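Local coordinates for protein auracyanin-A (Chloroflexus aurantiacus, PDB 2AAN) that carries electrons through a single blue-copper site and probably accepts them as a soluble partner of the membrane-bound alternative complex III, at residues T44-F49 with E108-A113; N52-Q57 with N102-V107; N59-K64 with S92-E97. All blocks are in the same frame, centred on the assembly; numbering follows the deposited sequence.

Contact 1 (T44-F49 with E108-A113); sequences TVTIRF and EVTFTA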
# COMPACT_ATOMS: atom_id res chain seq x y z
N THR A 44 10.84 12.89 -0.08
CA THR A 44 11.15 11.60 -0.70
C THR A 44 11.05 10.51 0.37
O THR A 44 11.81 10.50 1.36
CB THR A 44 12.56 11.55 -1.38
OG1 THR A 44 12.66 12.57 -2.37
CG2 THR A 44 12.79 10.20 -2.07
N VAL A 45 10.09 9.61 0.15
CA VAL A 45 9.74 8.51 1.04
C VAL A 45 10.00 7.19 0.32
O VAL A 45 9.51 6.98 -0.80
CB VAL A 45 8.22 8.51 1.42
CG1 VAL A 45 7.92 7.37 2.47
CG2 VAL A 45 7.80 9.87 1.94
N THR A 46 10.83 6.33 0.91
CA THR A 46 10.97 4.96 0.48
C THR A 46 10.20 4.11 1.51
O THR A 46 10.50 4.11 2.69
CB THR A 46 12.46 4.51 0.38
OG1 THR A 46 13.16 5.32 -0.59
CG2 THR A 46 12.53 3.03 -0.05
N ILE A 47 9.16 3.44 1.04
CA ILE A 47 8.47 2.42 1.84
C ILE A 47 9.17 1.09 1.60
O ILE A 47 9.33 0.65 0.46
CB ILE A 47 6.96 2.33 1.47
CG1 ILE A 47 6.25 3.65 1.81
CG2 ILE A 47 6.33 1.12 2.15
CD1 ILE A 47 5.98 3.86 3.23
N ARG A 48 9.67 0.52 2.68
CA ARG A 48 10.25 -0.79 2.66
C ARG A 48 9.27 -1.71 3.36
O ARG A 48 9.13 -1.71 4.58
CB ARG A 48 11.60 -0.75 3.36
CG ARG A 48 12.37 -2.07 3.33
CD ARG A 48 13.77 -1.91 3.92
NE ARG A 48 14.43 -3.21 4.10
CZ ARG A 48 15.06 -3.89 3.14
NH1 ARG A 48 15.16 -3.41 1.90
NH2 ARG A 48 15.61 -5.07 3.44
N PHE A 49 8.55 -2.48 2.57
CA PHE A 49 7.47 -3.32 3.04
C PHE A 49 7.95 -4.73 3.16
O PHE A 49 8.39 -5.33 2.20
CB PHE A 49 6.32 -3.23 2.05
CG PHE A 49 5.16 -4.10 2.38
CD1 PHE A 49 4.59 -4.09 3.62
CD2 PHE A 49 4.63 -4.95 1.42
CE1 PHE A 49 3.48 -4.86 3.92
CE2 PHE A 49 3.54 -5.75 1.72
CZ PHE A 49 2.97 -5.72 3.01
N GLU A 108 10.24 -2.61 -2.05
CA GLU A 108 10.35 -1.17 -1.80
C GLU A 108 9.64 -0.39 -2.85
O GLU A 108 9.64 -0.76 -4.02
CB GLU A 108 11.81 -0.68 -1.80
CG GLU A 108 12.68 -1.30 -0.71
CD GLU A 108 14.05 -0.61 -0.58
OE1 GLU A 108 14.48 -0.38 0.58
OE2 GLU A 108 14.69 -0.33 -1.63
N VAL A 109 9.09 0.72 -2.44
CA VAL A 109 8.65 1.76 -3.37
C VAL A 109 9.10 3.13 -2.88
O VAL A 109 8.87 3.47 -1.74
CB VAL A 109 7.12 1.76 -3.58
CG1 VAL A 109 6.39 1.59 -2.28
CG2 VAL A 109 6.68 3.06 -4.27
N THR A 110 9.78 3.90 -3.75
CA THR A 110 10.15 5.28 -3.45
C THR A 110 9.21 6.23 -4.18
O THR A 110 8.95 6.06 -5.38
CB THR A 110 11.62 5.56 -3.87
OG1 THR A 110 12.50 4.63 -3.22
CG2 THR A 110 12.05 6.95 -3.54
N PHE A 111 8.66 7.21 -3.45
CA PHE A 111 7.77 8.19 -4.06
C PHE A 111 7.96 9.56 -3.40
O PHE A 111 8.55 9.67 -2.35
CB PHE A 111 6.30 7.75 -3.98
CG PHE A 111 5.75 7.69 -2.57
CD1 PHE A 111 4.97 8.71 -2.05
CD2 PHE A 111 5.97 6.57 -1.77
CE1 PHE A 111 4.45 8.66 -0.78
CE2 PHE A 111 5.44 6.50 -0.49
CZ PHE A 111 4.69 7.54 0.00
N THR A 112 7.52 10.59 -4.10
CA THR A 112 7.45 11.93 -3.56
C THR A 112 6.12 12.07 -2.85
O THR A 112 5.07 11.86 -3.45
CB THR A 112 7.52 12.98 -4.66
OG1 THR A 112 8.79 12.88 -5.34
CG2 THR A 112 7.35 14.40 -4.08
N ALA A 113 6.15 12.46 -1.58
CA ALA A 113 4.91 12.53 -0.82
C ALA A 113 3.99 13.54 -1.45
O ALA A 113 4.47 14.59 -1.90
CB ALA A 113 5.16 12.93 0.58

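Contact 2 (N52-Q57 with N102-V107); sequences NSAVQQ and NGNETV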
# COMPACT_ATOMS: atom_id res chain seq x y z
N ASN A 52 5.85 -10.38 6.47
CA ASN A 52 6.18 -11.25 7.60
C ASN A 52 5.40 -12.55 7.62
O ASN A 52 5.41 -13.27 8.60
CB ASN A 52 5.93 -10.47 8.90
CG ASN A 52 6.93 -9.35 9.07
OD1 ASN A 52 8.12 -9.60 9.05
ND2 ASN A 52 6.45 -8.11 9.24
N SER A 53 4.68 -12.83 6.54
CA SER A 53 4.02 -14.12 6.38
C SER A 53 4.77 -14.93 5.32
O SER A 53 5.30 -14.37 4.35
CB SER A 53 2.57 -13.95 5.91
OG SER A 53 1.97 -15.20 5.58
N ALA A 54 4.78 -16.24 5.52
CA ALA A 54 5.39 -17.18 4.60
C ALA A 54 4.36 -17.60 3.56
O ALA A 54 4.72 -18.18 2.56
CB ALA A 54 5.88 -18.39 5.38
N VAL A 55 3.08 -17.28 3.78
CA VAL A 55 1.99 -17.90 3.01
C VAL A 55 0.95 -16.91 2.44
O VAL A 55 -0.10 -17.31 1.92
CB VAL A 55 1.29 -18.96 3.88
CG1 VAL A 55 2.31 -20.02 4.33
CG2 VAL A 55 0.60 -18.34 5.10
N GLN A 56 1.26 -15.63 2.50
CA GLN A 56 0.38 -14.63 1.97
C GLN A 56 1.25 -13.88 0.99
O GLN A 56 2.48 -13.86 1.15
CB GLN A 56 -0.07 -13.72 3.07
CG GLN A 56 -0.93 -14.39 4.08
CD GLN A 56 -2.35 -14.58 3.60
OE1 GLN A 56 -2.74 -14.09 2.52
NE2 GLN A 56 -3.15 -15.21 4.42
N GLN A 57 0.59 -13.34 -0.03
CA GLN A 57 1.14 -12.23 -0.80
C GLN A 57 0.50 -10.98 -0.26
O GLN A 57 -0.61 -11.02 0.20
CB GLN A 57 0.92 -12.38 -2.33
CG GLN A 57 -0.40 -12.96 -2.71
CD GLN A 57 -0.61 -13.07 -4.18
OE1 GLN A 57 0.19 -12.62 -4.99
NE2 GLN A 57 -1.73 -13.68 -4.54
N ASN A 102 5.80 -11.54 -2.27
CA ASN A 102 5.53 -12.94 -1.97
C ASN A 102 5.95 -13.27 -0.56
O ASN A 102 6.47 -12.42 0.16
CB ASN A 102 6.22 -13.83 -2.99
CG ASN A 102 5.59 -13.70 -4.37
OD1 ASN A 102 4.39 -13.44 -4.50
ND2 ASN A 102 6.38 -13.87 -5.40
N GLY A 103 5.70 -14.52 -0.16
CA GLY A 103 6.06 -14.98 1.18
C GLY A 103 7.47 -14.61 1.62
O GLY A 103 8.43 -14.82 0.87
N ASN A 104 7.60 -14.03 2.81
CA ASN A 104 8.87 -13.63 3.40
C ASN A 104 9.69 -12.62 2.58
O ASN A 104 10.84 -12.41 2.87
CB ASN A 104 9.71 -14.86 3.75
CG ASN A 104 9.03 -15.75 4.78
OD1 ASN A 104 8.91 -16.95 4.59
ND2 ASN A 104 8.57 -15.15 5.86
N GLU A 105 9.08 -11.96 1.62
CA GLU A 105 9.79 -11.05 0.74
C GLU A 105 9.72 -9.61 1.23
O GLU A 105 8.71 -9.18 1.77
CB GLU A 105 9.21 -11.15 -0.67
CG GLU A 105 9.93 -10.32 -1.72
CD GLU A 105 9.41 -10.53 -3.17
OE1 GLU A 105 8.38 -11.25 -3.41
OE2 GLU A 105 10.07 -9.96 -4.08
N THR A 106 10.78 -8.86 1.01
CA THR A 106 10.77 -7.41 1.24
C THR A 106 10.83 -6.69 -0.08
O THR A 106 11.67 -6.98 -0.90
CB THR A 106 11.93 -6.94 2.14
OG1 THR A 106 11.77 -7.50 3.44
CG2 THR A 106 11.96 -5.42 2.28
N VAL A 107 9.96 -5.71 -0.25
CA VAL A 107 9.89 -4.92 -1.45
C VAL A 107 9.96 -3.45 -1.07
O VAL A 107 9.77 -3.07 0.08
CB VAL A 107 8.62 -5.22 -2.25
CG1 VAL A 107 8.55 -6.71 -2.58
CG2 VAL A 107 7.37 -4.79 -1.51

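Contact 3 (N59-K64 with S92-E97); sequences NWILVK and SNIIAE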
# COMPACT_ATOMS: atom_id res chain seq x y z
N ASN A 59 0.61 -6.37 -0.91
CA ASN A 59 1.22 -5.15 -1.42
C ASN A 59 0.86 -3.96 -0.55
O ASN A 59 0.14 -4.09 0.44
CB ASN A 59 0.91 -4.94 -2.92
CG ASN A 59 -0.57 -4.88 -3.24
OD1 ASN A 59 -1.36 -4.56 -2.38
ND2 ASN A 59 -0.95 -5.19 -4.49
N TRP A 60 1.43 -2.82 -0.90
CA TRP A 60 1.19 -1.53 -0.20
C TRP A 60 0.94 -0.53 -1.29
O TRP A 60 1.85 -0.24 -2.04
CB TRP A 60 2.41 -1.11 0.61
CG TRP A 60 2.24 0.15 1.41
CD1 TRP A 60 1.90 0.23 2.71
CD2 TRP A 60 2.50 1.49 0.98
NE1 TRP A 60 1.83 1.56 3.11
CE2 TRP A 60 2.22 2.35 2.07
CE3 TRP A 60 2.89 2.06 -0.23
CZ2 TRP A 60 2.32 3.73 1.99
CZ3 TRP A 60 2.99 3.44 -0.31
CH2 TRP A 60 2.73 4.26 0.79
N ILE A 61 -0.31 -0.09 -1.38
CA ILE A 61 -0.75 0.82 -2.42
C ILE A 61 -1.32 2.09 -1.78
O ILE A 61 -2.26 2.03 -0.98
CB ILE A 61 -1.84 0.16 -3.30
CG1 ILE A 61 -1.43 -1.24 -3.78
CG2 ILE A 61 -2.26 1.06 -4.46
CD1 ILE A 61 -0.16 -1.39 -4.61
N LEU A 62 -0.76 3.22 -2.17
CA LEU A 62 -1.21 4.52 -1.69
C LEU A 62 -2.19 5.11 -2.64
O LEU A 62 -1.86 5.33 -3.81
CB LEU A 62 -0.03 5.46 -1.56
CG LEU A 62 -0.27 6.85 -1.00
CD1 LEU A 62 -0.83 6.79 0.41
CD2 LEU A 62 1.02 7.58 -0.97
N VAL A 63 -3.38 5.38 -2.17
CA VAL A 63 -4.42 5.79 -3.09
C VAL A 63 -4.92 7.17 -2.78
O VAL A 63 -4.70 7.70 -1.69
CB VAL A 63 -5.57 4.82 -3.14
CG1 VAL A 63 -5.07 3.42 -3.50
CG2 VAL A 63 -6.26 4.83 -1.85
N LYS A 64 -5.62 7.71 -3.78
CA LYS A 64 -6.26 9.00 -3.74
C LYS A 64 -7.75 8.71 -3.58
O LYS A 64 -8.30 7.86 -4.29
CB LYS A 64 -5.96 9.70 -5.08
CG LYS A 64 -6.18 11.18 -5.15
CD LYS A 64 -5.74 11.76 -6.54
CE LYS A 64 -6.01 13.28 -6.63
NZ LYS A 64 -7.42 13.62 -7.01
N SER A 92 -5.11 6.80 -12.23
CA SER A 92 -5.59 8.14 -11.88
C SER A 92 -5.67 8.35 -10.36
O SER A 92 -5.36 9.41 -9.87
CB SER A 92 -6.95 8.42 -12.57
OG SER A 92 -6.86 8.27 -13.99
N ASN A 93 -6.03 7.33 -9.62
CA ASN A 93 -6.18 7.45 -8.17
C ASN A 93 -5.18 6.61 -7.38
O ASN A 93 -5.41 6.27 -6.22
CB ASN A 93 -7.62 7.06 -7.79
CG ASN A 93 -8.63 8.07 -8.26
OD1 ASN A 93 -8.54 9.23 -7.90
ND2 ASN A 93 -9.59 7.64 -9.05
N ILE A 94 -4.07 6.26 -8.01
CA ILE A 94 -2.99 5.55 -7.38
C ILE A 94 -1.80 6.49 -7.39
O ILE A 94 -1.34 6.95 -8.46
CB ILE A 94 -2.73 4.20 -8.09
CG1 ILE A 94 -3.95 3.28 -7.89
CG2 ILE A 94 -1.48 3.52 -7.60
CD1 ILE A 94 -4.00 2.09 -8.84
N ILE A 95 -1.29 6.76 -6.19
CA ILE A 95 -0.15 7.65 -6.02
C ILE A 95 1.16 6.88 -6.10
O ILE A 95 2.15 7.35 -6.69
CB ILE A 95 -0.24 8.41 -4.69
CG1 ILE A 95 -1.48 9.32 -4.71
CG2 ILE A 95 1.00 9.25 -4.50
CD1 ILE A 95 -1.84 9.91 -3.39
N ALA A 96 1.18 5.72 -5.45
CA ALA A 96 2.38 4.89 -5.46
C ALA A 96 1.98 3.43 -5.24
O ALA A 96 0.95 3.17 -4.60
CB ALA A 96 3.34 5.37 -4.38
N GLU A 97 2.77 2.51 -5.82
CA GLU A 97 2.54 1.08 -5.69
C GLU A 97 3.81 0.35 -5.33
O GLU A 97 4.79 0.40 -6.07
CB GLU A 97 2.09 0.43 -7.01
CG GLU A 97 0.96 1.02 -7.75
CD GLU A 97 0.87 0.44 -9.18
OE1 GLU A 97 1.59 -0.52 -9.52
OE2 GLU A 97 0.06 0.95 -9.96

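Contact 1 (T44-F49 with E108-A113)
Thr44-Phe49 and Glu108-Thr112 run antiparallel as neighbouring strands, their axes 4.5 Å apart at closest and 162° between their directions. Val45 and Phe111 form one hydrogen-bonded pair, with Val45 N giving to Phe111 O at 2.9 Å and Phe111 N returning to Val45 O. Ile47 and Val109 make the second such pair, again with two backbone bonds. Between and beyond them Thr44-Thr112, Thr46-Thr110 and Arg48-Glu108 are non-hydrogen-bonded pairs; at the last two of these, CA-H...O contacts such as Thr110 CA to Val45 O fill in.

The two faces differ sharply in chemistry. On the one with Val45, Ile47, Val109 and Phe111, the Phe111 ring lies beside Val45, both side chains pointing the same way. Val45 CB makes a CH-pi contact over the ring face, 4.2 Å from the Phe111 centroid and shifted toward the rim. Ile47 CG1 meets the same ring at its edge, 3.8 Å from Phe111 CE2. Phe111 CG sits between its own backbone N and carbonyl carbon (chi1 66°), which starts the ring off toward Val45. Ile47 CB also packs on Val109 CG1.

On the other face, the hydroxyls Thr46 OG1 and Thr110 OG1 share a hydrogen bond of 2.8 Å. Thr44 CG2 rests against Thr110 CG2 at 3.6 Å. Farther along, the extended Arg48 brings NH1 to Glu108 OE1 at 3.4 Å, a salt bridge whose hydrogen bond is long and weak, with guanidinium and carboxylate planes 89° apart; both residues are exposed, so solvent probably screens it.

Strand 19-24 flanks the other edge of strand 44-50. This sheet, apolar on its inner face and polar on its outer, is one wall of the cupredoxin beta-sandwich.

Contact 2 (N52-Q57 with N102-V107)
Ser53 O is the acceptor that joins the two loops: Asn104 N gives it a hydrogen bond of 2.8 Å, tilted 25° from the carbonyl plane, while Gly103 CA adds a CA-H...O contact at 3.3 Å. The amide of Asn104 lies alongside the same peptide, its OD1 3.4 Å from Ala54 CB and its ND2 3.7 Å from Ser53 O. Asn104 CG stands anti to its carbonyl carbon and beside its backbone N (chi1 -62°), on the side of the N-H that Ser53 takes up.

Each loop is also braced from within. Ser53 OG accepts from Val55 N at 3.0 Å, an ST turn, and bonds to Glu28 OE2 as well. Asn102 to Glu105 is a type II beta turn closed by Glu105 N to Asn102 O. Its opening is tied a second time by Asn102 N, which bonds Glu105 OE1 at 2.8 Å on the anti side of the carboxylate and tilted out of its plane.

These are loops at the copper end of the cupredoxin sandwich, one leaving strand 44-50 and the other leading into strand 106-112, and the side chain of Gln56 touches the copper ligand His128. Close approach is possible because Gly103 lacks a side chain; a CB there would probably run into Ala54 O.

Beyond the ST turn, Gln57 CB lies 4.2 Å from Asn102 OD1, a loose touch. Asn51 ND2, just ahead of the segment, gives a hydrogen bond to Gln56 O and a weak one to Asn102 O, spanning the two loops from one amide.

Contact 3 (N59-K64 with S92-E97)
Leu62 O draws two N-H groups from the facing strand, Ile95 N at 2.8 Å and, more weakly, Ala96 N at 3.5 Å. Both residues oppose Leu62, the signature of a classic beta bulge, in the antiparallel pairing of strands 61-63 and 94-97. Leu62 N in turn gives to Ala96 O at 3.0 Å.

The tight part lies around Ile61 and Leu62. Ile61 CD1 runs beside Glu97 and meets its CB at 3.8 Å, while Ile61 CG2 touches Ile94 CG2 at 4.1 Å; with CG2 anti to the backbone N and CG1 beside it (chi1 -50°), the two branches serve different partners. An alanine in place of Ile61 would probably leave Ile94 CG2 and the aliphatic part of Glu97 without these contacts and open a gap near Leu87. Leu62, on the other face, sets CD2 against Ile95 CG2 at 3.9 Å and is backed by Phe111 and Tyr119.

Toward Lys64 and Asn93 the contact comes out to solvent and polar atoms take over. Lys64 N bonds Asn93 O at 2.8 Å, but from above the carbonyl plane, 43° out of it. The two side chains cross at about a right angle, with Lys64 CB 3.9 Å from Asn93 OD1, and the lysine chain runs on past Asn93 to NZ. At the other end of the pairing, Glu97 OE2 forms a salt bridge with Lys91.

Apolar branches and backbone bonds thus hold these strands together, while the charged ends of Lys64 and Glu97 look elsewhere, so cohesion here probably depends little on ionisation.

Contacts 1 and 3 belong to the two facing sheets of the sandwich and meet in its core, centres 11 Å apart: Phe111 CE1 touches Leu62 CD2 at 3.6 Å, and Trp60 CH2 reaches both Ile47 CG1 and Phe111 CE2 at 3.7 Å. Contact 2 prolongs contact 1 toward the metal, since both use strand 106-112 and Phe49 N probably bonds Val107 O. Contacts 2 and 3 adjoin in sequence through His58, a copper ligand, but have no other touch. The side chains of Gln56 in contact 2, Trp60 in contact 3 and Ile47 in contact 1 lie about 6, 9 and 13 Å from the copper.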